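Local coordinates for protein 361aa long hypothetical D-aminopeptidase (Pyrococcus horikoshii, PDB 2DRH) that is of unknown function but is probably an aminopeptidase that removes residues from the N-terminal end of peptides, at residues A[83-86]-A[92-95]. Sequence-based numbering, arbitrary orientation.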
loop_
_atom_site.group_PDB
_atom_site.type_symbol
_atom_site.label_atom_id
_atom_site.label_comp_id
_atom_site.label_asym_id
_atom_site.label_seq_id
_atom_site.Cartn_x
_atom_site.Cartn_y
_atom_site.Cartn_z
ATOM N N LEU A 83 12.661 5.795 0.297
ATOM C CA LEU A 83 11.701 4.792 0.769
ATOM C C LEU A 83 11.172 3.785 -0.255
ATOM O O LEU A 83 10.893 2.633 0.097
ATOM C CB LEU A 83 10.501 5.467 1.441
ATOM C CG LEU A 83 10.757 6.299 2.696
ATOM C CD1 LEU A 83 9.437 6.901 3.156
ATOM C CD2 LEU A 83 11.379 5.429 3.788
ATOM N N ILE A 84 11.014 4.194 -1.512
ATOM C CA ILE A 84 10.480 3.259 -2.498
ATOM C C ILE A 84 11.328 1.991 -2.663
ATOM O O ILE A 84 10.789 0.888 -2.734
ATOM C CB ILE A 84 10.265 3.955 -3.870
ATOM C CG1 ILE A 84 8.948 4.749 -3.852
ATOM C CG2 ILE A 84 10.205 2.933 -4.981
ATOM C CD1 ILE A 84 8.819 5.738 -2.689
ATOM N N GLN A 85 12.644 2.133 -2.718
ATOM C CA GLN A 85 13.485 0.952 -2.874
ATOM C C GLN A 85 13.584 0.200 -1.552
ATOM O O GLN A 85 13.734 -1.014 -1.540
ATOM C CB GLN A 85 14.889 1.325 -3.378
ATOM C CG GLN A 85 15.748 0.098 -3.756
ATOM C CD GLN A 85 16.959 0.455 -4.598
ATOM O OE1 GLN A 85 16.841 1.146 -5.616
ATOM N NE2 GLN A 85 18.138 -0.022 -4.182
ATOM N N LEU A 86 13.501 0.919 -0.438
ATOM C CA LEU A 86 13.568 0.265 0.859
ATOM C C LEU A 86 12.434 -0.766 0.911
ATOM O O LEU A 86 12.643 -1.942 1.279
ATOM C CB LEU A 86 13.421 1.298 1.988
ATOM C CG LEU A 86 13.724 0.813 3.413
ATOM C CD1 LEU A 86 14.057 1.994 4.302
ATOM C CD2 LEU A 86 12.537 0.032 3.971
ATOM N N ILE A 92 18.397 -1.418 3.439
ATOM C CA ILE A 92 18.980 -0.085 3.586
ATOM C C ILE A 92 20.450 -0.285 3.229
ATOM O O ILE A 92 21.101 -1.187 3.767
ATOM C CB ILE A 92 18.841 0.449 5.029
ATOM C CG1 ILE A 92 17.409 0.953 5.255
ATOM C CG2 ILE A 92 19.841 1.570 5.274
ATOM C CD1 ILE A 92 17.171 1.560 6.620
ATOM N N GLU A 93 20.966 0.541 2.319
ATOM C CA GLU A 93 22.341 0.391 1.844
ATOM C C GLU A 93 23.187 1.642 1.952
ATOM O O GLU A 93 24.210 1.773 1.272
ATOM C CB GLU A 93 22.324 -0.070 0.383
ATOM C CG GLU A 93 21.442 0.786 -0.521
ATOM C CD GLU A 93 21.431 0.312 -1.965
ATOM O OE1 GLU A 93 21.306 -0.915 -2.198
ATOM O OE2 GLU A 93 21.532 1.170 -2.868
ATOM N N THR A 94 22.758 2.556 2.811
ATOM C CA THR A 94 23.467 3.801 2.996
ATOM C C THR A 94 23.223 4.277 4.405
ATOM O O THR A 94 22.291 3.820 5.066
ATOM C CB THR A 94 22.920 4.902 2.054
ATOM O OG1 THR A 94 21.586 5.251 2.462
ATOM C CG2 THR A 94 22.895 4.415 0.593
ATOM N N PRO A 95 24.084 5.173 4.907
ATOM C CA PRO A 95 23.810 5.641 6.263
ATOM C C PRO A 95 22.520 6.462 6.152
ATOM O O PRO A 95 22.174 6.935 5.064
ATOM C CB PRO A 95 25.039 6.489 6.606
ATOM C CG PRO A 95 25.592 6.884 5.289
ATOM C CD PRO A 95 25.388 5.657 4.429
HETATM O O HOH W 1 20.495 0.697 -5.519
HETATM O O HOH W 2 18.665 -1.568 -1.544
#
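The NE2 end of the Gln85 amide comes obliquely over one face of the Glu93 carboxylate, the two planes standing 86° apart. NE2 stands off that face, displaced past the oxygen end of the group, and is 3.8 Å from both Glu93 OE1 and Glu93 OE2, too far for direct bonds. Two waters bridge the pair, both close to the amide plane, where the N-H bonds point. Water 1, close to the carboxylate plane, accepts from Gln85 NE2 (2.8 Å) and donates to Glu93 OE2 (2.9 Å); water 2, raised well above the plane, joins Gln85 NE2 (3.1 Å) to Glu93 OE1 (2.8 Å). Gln85 OE1 is held by Lys79 of the second subunit, which ties this buried polar cluster to the subunit interface. Lys66 forms a salt bridge with Glu93 OE1, and the backbone N of Asn130 bonds to Glu93 OE2, so each carboxylate oxygen has a protein partner besides its water and the negative charge is probably stabilised.

One residue separates helix 83-89 from the short strand 91-92, which pairs antiparallel with strand 65-73; Glu93 lies in the loop beyond it. On the apolar side Leu86 and Ile92 run alongside one another, Leu86 CD1 resting 3.6 Å from Ile92 CG1. With CG anti to the backbone N (chi1 -169°), Leu86 reaches toward Ile92, and both side chains pack on Val282 of strand 278-285.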